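Local structure of putative polyphosphate kinase 2 (Pseudomonas aeruginosa PAO1, 3CZP) at residues R198-T203 and A208-V213; R137-L142 and L149-F154; Y116-G121 and V193-R198. The protein transfers phosphate from inorganic polyphosphate to AMP, giving ADP, with magnesium as cofactor, and does the same less efficiently for GMP. All coordinates share one frame; numbering follows the deposited sequence. Where two conformers were deposited one is given.

Interaction 1. Residues R198-T203 and A208-V213; sequences RVLRRT and APWYVV. With ACT (acetate ion), chain E.
Leu200 faces Trp210 where the last turns of helix 186-203 pack on strand 210-214, the short axes 9.6 Å apart at closest approach and running at 139° to each other. Both belong to the N-terminal PPK2 domain, an alpha/beta fold of the P-loop NTPase clan that seems catalytically inactive and might mediate dimerisation. Leu200 crosses the Trp210 side chain at about a right angle and lies over a face of its ring: CG of Leu200 sits 3.6 Å from the centroid of the five-membered ring, almost on its normal, a CH-pi contact, while CD1 of Leu200 rests 3.6 Å from CE2 of Trp210. The other methyl, CD2 of Leu200, reaches CG2 of Val212 at 3.9 Å, so the two methyls divide between Trp210 and Val212, two residues apart on the same side of the strand. Thr203 comes to the indole at its edge instead. Trp210 NE1 donates to OG1 of Thr203 at 2.8 Å, with the hydroxyl near the ring plane and an N-H...O angle of 148°, a moderately bent bond. A chi1 of 62° tucks that hydroxyl between the threonine's own N and carbonyl carbon. Tyr111 adds an edge-to-face ring contact to Trp210, and Phe4 packs against both Leu200 and Val212. On the far side of the strand, OH of Tyr211 bonds to O of an acetate ion, probably from the crystallisation liquor. The threonine hydroxyl is thus acceptor and donor together, OG1 of Thr203 donating to O of Val199 at 2.6 Å.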
loop_
_atom_site.group_PDB
_atom_site.type_symbol
_atom_site.label_atom_id
_atom_site.label_comp_id
_atom_site.label_asym_id
_atom_site.label_seq_id
_atom_site.Cartn_x
_atom_site.Cartn_y
_atom_site.Cartn_z
ATOM N N ARG A 198 -18.478 -7.765 29.492
ATOM C CA ARG A 198 -18.973 -8.734 28.528
ATOM C C ARG A 198 -17.972 -8.932 27.392
ATOM O O ARG A 198 -17.637 -10.056 27.054
ATOM C CB ARG A 198 -20.325 -8.254 27.984
ATOM C CG ARG A 198 -21.046 -9.221 27.088
ATOM C CD ARG A 198 -22.385 -8.652 26.590
ATOM N NE ARG A 198 -23.153 -8.343 27.779
ATOM C CZ ARG A 198 -24.306 -8.871 28.158
ATOM N NH1 ARG A 198 -24.968 -9.730 27.382
ATOM N NH2 ARG A 198 -24.825 -8.484 29.347
ATOM N N VAL A 199 -17.449 -7.838 26.843
ATOM C CA VAL A 199 -16.363 -7.919 25.841
ATOM C C VAL A 199 -15.132 -8.649 26.298
ATOM O O VAL A 199 -14.631 -9.545 25.593
ATOM C CB VAL A 199 -15.980 -6.480 25.306
ATOM C CG1 VAL A 199 -14.796 -6.508 24.450
ATOM C CG2 VAL A 199 -17.192 -5.867 24.512
ATOM N N LEU A 200 -14.645 -8.295 27.495
ATOM C CA LEU A 200 -13.430 -8.868 28.042
ATOM C C LEU A 200 -13.550 -10.370 28.387
ATOM O O LEU A 200 -12.689 -11.160 28.027
ATOM C CB LEU A 200 -12.938 -8.036 29.269
ATOM C CG LEU A 200 -11.903 -6.940 28.895
ATOM C CD1 LEU A 200 -12.413 -5.940 27.812
ATOM C CD2 LEU A 200 -11.480 -6.219 30.165
ATOM N N ARG A 201 -14.647 -10.783 29.004
ATOM C CA ARG A 201 -14.867 -12.181 29.285
ATOM C C ARG A 201 -14.819 -13.043 28.033
ATOM O O ARG A 201 -14.244 -14.165 28.026
ATOM C CB ARG A 201 -16.206 -12.333 30.036
ATOM C CG ARG A 201 -16.783 -13.764 30.167
ATOM C CD ARG A 201 -15.931 -14.668 31.087
ATOM N NE ARG A 201 -16.519 -16.005 31.110
ATOM C CZ ARG A 201 -17.436 -16.409 31.970
ATOM N NH1 ARG A 201 -17.911 -17.657 31.870
ATOM N NH2 ARG A 201 -17.885 -15.553 32.907
ATOM N N ARG A 202 -15.445 -12.550 26.971
ATOM C CA ARG A 202 -15.610 -13.311 25.749
ATOM C C ARG A 202 -14.362 -13.363 24.847
ATOM O O ARG A 202 -14.222 -14.253 24.014
ATOM C CB ARG A 202 -16.829 -12.764 24.975
ATOM C CG ARG A 202 -18.093 -12.861 25.782
ATOM C CD ARG A 202 -19.335 -12.604 25.011
ATOM N NE ARG A 202 -20.520 -12.632 25.870
ATOM C CZ ARG A 202 -21.754 -12.436 25.438
ATOM N NH1 ARG A 202 -22.764 -12.476 26.312
ATOM N NH2 ARG A 202 -21.995 -12.207 24.155
ATOM N N THR A 203 -13.471 -12.401 25.009
ATOM C CA THR A 203 -12.330 -12.251 24.114
ATOM C C THR A 203 -11.000 -12.420 24.808
ATOM O O THR A 203 -9.943 -12.259 24.174
ATOM C CB THR A 203 -12.379 -10.899 23.388
ATOM O OG1 THR A 203 -12.310 -9.862 24.359
ATOM C CG2 THR A 203 -13.667 -10.805 22.517
ATOM N N ALA A 208 -4.305 -15.017 23.677
ATOM C CA ALA A 208 -4.381 -13.574 23.593
ATOM C C ALA A 208 -5.258 -13.056 24.779
ATOM O O ALA A 208 -6.458 -12.799 24.633
ATOM C CB ALA A 208 -4.911 -13.158 22.240
ATOM N N PRO A 209 -4.650 -12.995 25.989
ATOM C CA PRO A 209 -5.343 -12.580 27.203
ATOM C C PRO A 209 -5.643 -11.085 27.216
ATOM O O PRO A 209 -4.936 -10.303 26.580
ATOM C CB PRO A 209 -4.329 -12.897 28.296
ATOM C CG PRO A 209 -3.305 -13.745 27.664
ATOM C CD PRO A 209 -3.257 -13.375 26.272
ATOM N N TRP A 210 -6.645 -10.688 27.995
ATOM C CA TRP A 210 -6.790 -9.278 28.355
ATOM C C TRP A 210 -6.018 -9.082 29.646
ATOM O O TRP A 210 -6.148 -9.894 30.588
ATOM C CB TRP A 210 -8.262 -8.897 28.593
ATOM C CG TRP A 210 -8.955 -8.451 27.403
ATOM C CD1 TRP A 210 -9.778 -9.190 26.614
ATOM C CD2 TRP A 210 -8.888 -7.156 26.827
ATOM N NE1 TRP A 210 -10.252 -8.420 25.580
ATOM C CE2 TRP A 210 -9.726 -7.161 25.696
ATOM C CE3 TRP A 210 -8.201 -5.977 27.159
ATOM C CZ2 TRP A 210 -9.878 -6.052 24.888
ATOM C CZ3 TRP A 210 -8.380 -4.850 26.354
ATOM C CH2 TRP A 210 -9.184 -4.902 25.233
ATOM N N TYR A 211 -5.318 -7.961 29.740
ATOM C CA TYR A 211 -4.623 -7.617 30.992
ATOM C C TYR A 211 -5.275 -6.337 31.515
ATOM O O TYR A 211 -5.213 -5.313 30.866
ATOM C CB TYR A 211 -3.139 -7.425 30.713
ATOM C CG TYR A 211 -2.414 -8.661 30.183
ATOM C CD1 TYR A 211 -2.034 -9.654 31.029
ATOM C CD2 TYR A 211 -2.140 -8.810 28.833
ATOM C CE1 TYR A 211 -1.381 -10.783 30.572
ATOM C CE2 TYR A 211 -1.476 -9.912 28.359
ATOM C CZ TYR A 211 -1.112 -10.906 29.254
ATOM O OH TYR A 211 -0.420 -12.046 28.822
ATOM N N VAL A 212 -5.924 -6.432 32.679
ATOM C CA VAL A 212 -6.568 -5.298 33.323
ATOM C C VAL A 212 -5.554 -4.665 34.279
ATOM O O VAL A 212 -5.084 -5.291 35.234
ATOM C CB VAL A 212 -7.861 -5.689 34.064
ATOM C CG1 VAL A 212 -8.481 -4.444 34.742
ATOM C CG2 VAL A 212 -8.858 -6.382 33.097
ATOM N N VAL A 213 -5.148 -3.452 33.965
ATOM C CA VAL A 213 -4.087 -2.786 34.730
ATOM C C VAL A 213 -4.675 -1.574 35.406
ATOM O O VAL A 213 -5.183 -0.682 34.714
ATOM C CB VAL A 213 -2.947 -2.323 33.790
ATOM C CG1 VAL A 213 -1.770 -1.675 34.622
ATOM C CG2 VAL A 213 -2.442 -3.519 32.932
HETATM C C ACT E . 0.408 -13.279 25.210
HETATM O O ACT E . 0.907 -12.688 26.194
HETATM O OXT ACT E . -0.231 -12.532 24.443
HETATM C CH3 ACT E . 0.539 -14.769 24.982
#

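Interaction 2. Residues R137-L142 and L149-F154; sequences RFERML and LFKFWF. With EDO (1,2-ethanediol), chain G.
Glu139 and Lys151 meet in a buried salt bridge between helix 125-144 and strand 148-155, an inner strand, next to the edge, of the parallel sheet in this alpha/beta domain. The two side chains come from opposite directions. NZ of Lys151 lies 2.8 Å from OE1 of Glu139 and bonds to it on the syn side, that of the second carboxylate oxygen; a bend at chi3 (-104°) in the otherwise extended lysine chain turns the ammonium to that point. Further hydrogen bonds secure both ends. OE2 of Glu139 is hydrogen-bonded to Tyr111 OH and Trp110 NE1, while Lys151 NZ also bonds to Tyr111 OH and the carbonyl O of Thr203. This network probably favours the ionised forms of both groups inside the protein. NH1 of Arg140 makes a weak hydrogen bond to a 1,2-ethanediol molecule, probably from the crystallisation liquor.

The apolar share belongs to Leu149, whose side chain crosses that of Glu139 at about a right angle. Its CD2 lies 3.7 Å from CB of Glu139 and touches the extended glutamate from CB to CD and OE1. Beside the charged pair, the same Leu149 CD2 approaches OE1 of Glu139 to 3.6 Å.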
loop_
_atom_site.group_PDB
_atom_site.type_symbol
_atom_site.label_atom_id
_atom_site.label_comp_id
_atom_site.label_asym_id
_atom_site.label_seq_id
_atom_site.Cartn_x
_atom_site.Cartn_y
_atom_site.Cartn_z
ATOM N N ARG A 137 -12.800 -14.184 16.477
ATOM C CA ARG A 137 -12.366 -14.934 15.288
ATOM C C ARG A 137 -11.149 -14.257 14.556
ATOM O O ARG A 137 -10.284 -14.944 14.042
ATOM C CB ARG A 137 -13.558 -15.182 14.338
ATOM C CG ARG A 137 -14.593 -16.186 14.904
ATOM C CD ARG A 137 -15.736 -16.527 13.918
ATOM N NE ARG A 137 -16.177 -15.376 13.086
ATOM C CZ ARG A 137 -17.201 -14.540 13.331
ATOM N NH1 ARG A 137 -17.968 -14.667 14.381
ATOM N NH2 ARG A 137 -17.451 -13.556 12.485
ATOM N N PHE A 138 -11.184 -12.949 14.433
ATOM C CA PHE A 138 -10.116 -12.166 13.802
ATOM C C PHE A 138 -8.830 -12.383 14.619
ATOM O O PHE A 138 -7.832 -12.855 14.089
ATOM C CB PHE A 138 -10.559 -10.718 13.733
ATOM C CG PHE A 138 -9.544 -9.773 13.172
ATOM C CD1 PHE A 138 -9.079 -9.891 11.920
ATOM C CD2 PHE A 138 -9.049 -8.737 13.956
ATOM C CE1 PHE A 138 -8.128 -9.024 11.434
ATOM C CE2 PHE A 138 -8.141 -7.863 13.452
ATOM C CZ PHE A 138 -7.680 -8.009 12.184
ATOM N N GLU A 139 -8.892 -12.125 15.923
ATOM C CA GLU A 139 -7.705 -12.333 16.774
ATOM C C GLU A 139 -7.178 -13.744 16.729
ATOM O O GLU A 139 -5.969 -13.934 16.701
ATOM C CB GLU A 139 -7.937 -11.937 18.190
ATOM C CG GLU A 139 -8.258 -10.451 18.234
ATOM C CD GLU A 139 -8.525 -9.928 19.556
ATOM O OE1 GLU A 139 -8.411 -10.695 20.541
ATOM O OE2 GLU A 139 -8.898 -8.695 19.606
ATOM N N ARG A 140 -8.082 -14.709 16.691
ATOM C CA ARG A 140 -7.638 -16.125 16.655
ATOM C C ARG A 140 -6.809 -16.439 15.417
ATOM O O ARG A 140 -5.821 -17.200 15.479
ATOM C CB ARG A 140 -8.827 -17.060 16.778
ATOM C CG ARG A 140 -8.472 -18.524 16.931
ATOM C CD ARG A 140 -9.668 -19.444 16.854
ATOM N NE ARG A 140 -10.366 -19.372 18.131
ATOM C CZ ARG A 140 -10.080 -20.115 19.209
ATOM N NH1 ARG A 140 -9.144 -21.078 19.179
ATOM N NH2 ARG A 140 -10.750 -19.898 20.327
HETATM N N MSE A 141 -7.236 -15.877 14.290
HETATM C CA MSE A 141 -6.580 -16.136 13.018
HETATM C C MSE A 141 -5.199 -15.479 13.001
HETATM O O MSE A 141 -4.242 -16.031 12.515
HETATM C CB MSE A 141 -7.474 -15.607 11.886
HETATM C CG MSE A 141 -6.829 -15.565 10.509
HETATM SE SE MSE A 141 -8.034 -14.909 9.134
HETATM C CE MSE A 141 -8.668 -13.305 10.046
ATOM N N LEU A 142 -5.137 -14.264 13.513
ATOM C CA LEU A 142 -3.874 -13.555 13.593
ATOM C C LEU A 142 -2.885 -14.262 14.416
ATOM O O LEU A 142 -1.718 -14.333 14.015
ATOM C CB LEU A 142 -4.035 -12.188 14.196
ATOM C CG LEU A 142 -4.841 -11.213 13.384
ATOM C CD1 LEU A 142 -4.833 -9.849 14.109
ATOM C CD2 LEU A 142 -4.299 -11.101 11.943
ATOM N N LEU A 149 -0.073 -11.037 20.399
ATOM C CA LEU A 149 -1.143 -10.094 20.588
ATOM C C LEU A 149 -1.346 -9.824 22.062
ATOM O O LEU A 149 -1.714 -10.715 22.859
ATOM C CB LEU A 149 -2.439 -10.650 20.002
ATOM C CG LEU A 149 -3.682 -9.781 20.268
ATOM C CD1 LEU A 149 -3.539 -8.382 19.650
ATOM C CD2 LEU A 149 -4.914 -10.433 19.713
ATOM N N PHE A 150 -1.075 -8.606 22.452
ATOM C CA PHE A 150 -1.333 -8.137 23.806
ATOM C C PHE A 150 -2.581 -7.251 23.809
ATOM O O PHE A 150 -2.725 -6.403 22.922
ATOM C CB PHE A 150 -0.155 -7.275 24.275
ATOM C CG PHE A 150 1.133 -8.024 24.438
ATOM C CD1 PHE A 150 1.461 -8.623 25.679
ATOM C CD2 PHE A 150 2.072 -8.064 23.407
ATOM C CE1 PHE A 150 2.676 -9.265 25.839
ATOM C CE2 PHE A 150 3.256 -8.734 23.571
ATOM C CZ PHE A 150 3.558 -9.337 24.777
ATOM N N LYS A 151 -3.456 -7.381 24.816
ATOM C CA LYS A 151 -4.568 -6.434 25.000
ATOM C C LYS A 151 -4.567 -5.851 26.447
ATOM O O LYS A 151 -4.689 -6.577 27.425
ATOM C CB LYS A 151 -5.906 -7.091 24.690
ATOM C CG LYS A 151 -5.934 -7.882 23.395
ATOM C CD LYS A 151 -7.282 -8.372 23.116
ATOM C CE LYS A 151 -7.421 -9.858 23.422
ATOM N NZ LYS A 151 -8.763 -10.118 23.214
ATOM N N PHE A 152 -4.486 -4.533 26.555
ATOM C CA PHE A 152 -4.410 -3.903 27.837
ATOM C C PHE A 152 -5.622 -3.055 28.028
ATOM O O PHE A 152 -5.958 -2.198 27.185
ATOM C CB PHE A 152 -3.127 -3.068 28.017
ATOM C CG PHE A 152 -1.879 -3.857 28.014
ATOM C CD1 PHE A 152 -1.452 -4.547 29.138
ATOM C CD2 PHE A 152 -1.075 -3.885 26.877
ATOM C CE1 PHE A 152 -0.260 -5.268 29.096
ATOM C CE2 PHE A 152 0.134 -4.569 26.856
ATOM C CZ PHE A 152 0.524 -5.266 27.927
ATOM N N TRP A 153 -6.265 -3.290 29.155
ATOM C CA TRP A 153 -7.350 -2.476 29.640
ATOM C C TRP A 153 -6.894 -1.684 30.867
ATOM O O TRP A 153 -6.695 -2.233 31.940
ATOM C CB TRP A 153 -8.555 -3.368 29.998
ATOM C CG TRP A 153 -9.727 -2.598 30.612
ATOM C CD1 TRP A 153 -9.806 -2.106 31.859
ATOM C CD2 TRP A 153 -10.951 -2.265 29.975
ATOM N NE1 TRP A 153 -10.991 -1.438 32.044
ATOM C CE2 TRP A 153 -11.718 -1.540 30.893
ATOM C CE3 TRP A 153 -11.473 -2.495 28.703
ATOM C CZ2 TRP A 153 -12.992 -1.107 30.606
ATOM C CZ3 TRP A 153 -12.745 -2.026 28.417
ATOM C CH2 TRP A 153 -13.476 -1.358 29.348
ATOM N N PHE A 154 -6.733 -0.385 30.672
ATOM C CA PHE A 154 -6.363 0.567 31.694
ATOM C C PHE A 154 -7.599 0.959 32.492
ATOM O O PHE A 154 -8.577 1.489 31.917
ATOM C CB PHE A 154 -5.739 1.809 31.041
ATOM C CG PHE A 154 -4.385 1.540 30.432
ATOM C CD1 PHE A 154 -3.219 1.887 31.101
ATOM C CD2 PHE A 154 -4.269 0.849 29.225
ATOM C CE1 PHE A 154 -1.979 1.573 30.572
ATOM C CE2 PHE A 154 -3.007 0.580 28.669
ATOM C CZ PHE A 154 -1.887 0.933 29.337
HETATM C C1 EDO G . -4.454 -19.583 18.496
HETATM O O1 EDO G . -3.048 -19.914 18.514
HETATM C C2 EDO G . -5.313 -20.804 18.885
HETATM O O2 EDO G . -6.244 -21.215 17.860
#

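Interaction 3. Residues Y116-G121 and V193-R198; sequences YARVEG and VHYGER
Arg118 lays the aliphatic part of its side chain over the ring of Tyr195, joining the C-terminal end of helix 110-119 to helix 186-203 in a helix-helix contact of the first PPK2 domain. The touching atom is CG of Arg118, 3.5 Å from the ring centroid and 9° off its normal, a CH-pi contact over the centre of the face. The opposite face of the ring carries CD2 of His194, the residue before it, so the phenol is sandwiched. Beyond CG the arginine bends at chi2 (63°), and this brings its guanidinium past the rim of the ring to the hydroxyl. There OH of Tyr195 lies over the centre of the guanidinium face, 3.2 Å from CZ of Arg118, with the two planes 37° apart. NH2 of Arg118 is equally near that oxygen, but the angle is too poor for a hydrogen bond, and the approach is one of packing. Leu128 of helix 125-144 touches both side chains.

Gly121, with positive phi, ends helix 110-119 in a Schellman motif; one of its two bonds runs from N of Gly121 to O of Arg118, 2.9 Å. Val119 completes the contact more loosely, its CG2 4.2 Å from CD2 of Tyr195.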
loop_
_atom_site.group_PDB
_atom_site.type_symbol
_atom_site.label_atom_id
_atom_site.label_comp_id
_atom_site.label_asym_id
_atom_site.label_seq_id
_atom_site.Cartn_x
_atom_site.Cartn_y
_atom_site.Cartn_z
ATOM N N TYR A 116 -18.021 2.028 22.144
ATOM C CA TYR A 116 -18.604 3.360 21.905
ATOM C C TYR A 116 -19.987 3.234 21.258
ATOM O O TYR A 116 -20.949 3.884 21.681
ATOM C CB TYR A 116 -17.639 4.195 21.081
ATOM C CG TYR A 116 -18.223 5.483 20.555
ATOM C CD1 TYR A 116 -18.357 6.620 21.379
ATOM C CD2 TYR A 116 -18.687 5.567 19.224
ATOM C CE1 TYR A 116 -18.916 7.811 20.870
ATOM C CE2 TYR A 116 -19.261 6.743 18.715
ATOM C CZ TYR A 116 -19.368 7.855 19.536
ATOM O OH TYR A 116 -19.894 9.014 19.007
ATOM N N ALA A 117 -20.088 2.375 20.256
ATOM C CA ALA A 117 -21.314 2.208 19.492
ATOM C C ALA A 117 -22.504 1.769 20.397
ATOM O O ALA A 117 -23.635 2.350 20.360
ATOM C CB ALA A 117 -21.073 1.204 18.288
ATOM N N ARG A 118 -22.203 0.866 21.318
ATOM C CA ARG A 118 -23.214 0.310 22.243
ATOM C C ARG A 118 -23.557 1.302 23.333
ATOM O O ARG A 118 -24.734 1.583 23.558
ATOM C CB ARG A 118 -22.719 -1.013 22.789
ATOM C CG ARG A 118 -23.700 -1.848 23.531
ATOM C CD ARG A 118 -24.795 -2.242 22.640
ATOM N NE ARG A 118 -25.861 -2.886 23.319
ATOM C CZ ARG A 118 -27.023 -2.311 23.628
ATOM N NH1 ARG A 118 -27.248 -1.014 23.370
ATOM N NH2 ARG A 118 -27.954 -3.058 24.229
ATOM N N VAL A 119 -22.541 1.899 23.957
ATOM C CA VAL A 119 -22.757 2.843 25.035
ATOM C C VAL A 119 -23.583 4.033 24.541
ATOM O O VAL A 119 -24.441 4.521 25.244
ATOM C CB VAL A 119 -21.431 3.333 25.675
ATOM C CG1 VAL A 119 -21.684 4.556 26.597
ATOM C CG2 VAL A 119 -20.721 2.150 26.447
ATOM N N GLU A 120 -23.374 4.430 23.289
ATOM C CA GLU A 120 -24.102 5.537 22.671
ATOM C C GLU A 120 -25.450 5.162 22.063
ATOM O O GLU A 120 -26.207 6.032 21.626
ATOM C CB GLU A 120 -23.224 6.157 21.604
ATOM C CG GLU A 120 -22.055 6.927 22.180
ATOM C CD GLU A 120 -22.520 8.232 22.808
ATOM O OE1 GLU A 120 -22.786 9.206 22.076
ATOM O OE2 GLU A 120 -22.657 8.287 24.039
ATOM N N GLY A 121 -25.752 3.874 22.040
ATOM C CA GLY A 121 -27.003 3.402 21.471
ATOM C C GLY A 121 -27.051 3.346 19.960
ATOM O O GLY A 121 -28.134 3.230 19.388
ATOM N N VAL A 193 -18.343 0.071 31.595
ATOM C CA VAL A 193 -17.741 -1.016 32.342
ATOM C C VAL A 193 -18.640 -2.246 32.305
ATOM O O VAL A 193 -18.138 -3.354 32.346
ATOM C CB VAL A 193 -17.334 -0.656 33.794
ATOM C CG1 VAL A 193 -16.070 0.298 33.810
ATOM C CG2 VAL A 193 -18.508 -0.124 34.598
ATOM N N HIS A 194 -19.955 -2.061 32.233
ATOM C CA HIS A 194 -20.918 -3.179 32.048
ATOM C C HIS A 194 -20.667 -3.929 30.752
ATOM O O HIS A 194 -20.483 -5.158 30.711
ATOM C CB HIS A 194 -22.363 -2.643 32.130
ATOM C CG HIS A 194 -23.408 -3.603 31.667
ATOM N ND1 HIS A 194 -23.890 -4.621 32.456
ATOM C CD2 HIS A 194 -24.086 -3.676 30.494
ATOM C CE1 HIS A 194 -24.821 -5.287 31.786
ATOM N NE2 HIS A 194 -24.974 -4.715 30.600
ATOM N N TYR A 195 -20.586 -3.184 29.664
ATOM C CA TYR A 195 -20.263 -3.800 28.384
ATOM C C TYR A 195 -18.797 -4.271 28.297
ATOM O O TYR A 195 -18.528 -5.325 27.701
ATOM C CB TYR A 195 -20.632 -2.875 27.213
ATOM C CG TYR A 195 -22.115 -2.710 27.076
ATOM C CD1 TYR A 195 -22.924 -3.822 26.795
ATOM C CD2 TYR A 195 -22.728 -1.462 27.233
ATOM C CE1 TYR A 195 -24.318 -3.692 26.686
ATOM C CE2 TYR A 195 -24.100 -1.339 27.132
ATOM C CZ TYR A 195 -24.870 -2.436 26.840
ATOM O OH TYR A 195 -26.198 -2.310 26.736
ATOM N N GLY A 196 -17.866 -3.489 28.867
ATOM C CA GLY A 196 -16.454 -3.896 28.944
ATOM C C GLY A 196 -16.308 -5.275 29.595
ATOM O O GLY A 196 -15.574 -6.157 29.104
ATOM N N GLU A 197 -17.089 -5.528 30.624
ATOM C CA GLU A 197 -17.058 -6.845 31.228
ATOM C C GLU A 197 -17.426 -7.989 30.285
ATOM O O GLU A 197 -16.790 -9.078 30.309
ATOM C CB GLU A 197 -17.925 -6.867 32.471
ATOM C CG GLU A 197 -17.822 -8.168 33.223
ATOM C CD GLU A 197 -18.058 -7.930 34.696
ATOM O OE1 GLU A 197 -19.225 -7.738 35.021
ATOM O OE2 GLU A 197 -17.093 -7.847 35.497
ATOM N N ARG A 198 -18.478 -7.765 29.492
ATOM C CA ARG A 198 -18.973 -8.734 28.528
ATOM C C ARG A 198 -17.972 -8.932 27.392
ATOM O O ARG A 198 -17.637 -10.056 27.054
ATOM C CB ARG A 198 -20.325 -8.254 27.984
ATOM C CG ARG A 198 -21.046 -9.221 27.088
ATOM C CD ARG A 198 -22.385 -8.652 26.590
ATOM N NE ARG A 198 -23.153 -8.343 27.779
ATOM C CZ ARG A 198 -24.306 -8.871 28.158
ATOM N NH1 ARG A 198 -24.968 -9.730 27.382
ATOM N NH2 ARG A 198 -24.825 -8.484 29.347
#

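In the fold
Followed from the N terminus, the chain first passes the end of helix 110-119, the opening side of interaction 3. It then runs through helix 125-144 into strand 148-155, where interaction 2 closes with six residues between its segments. Only with helix 186-203 does interaction 3 close its own 71-residue loop, which therefore encloses interaction 2 whole. The same helix goes on into interaction 1, with Arg198 common to both, and a short loop leads to strand 210-214. Strands 148-155 and 210-214 are sheet neighbours, and the centres of interactions 1 and 2 are about 9 Å apart. One direct link is N of Tyr211, 2.8 Å from O of Lys151, a probable hydrogen bond. Together they tie three helices to two adjoining strands.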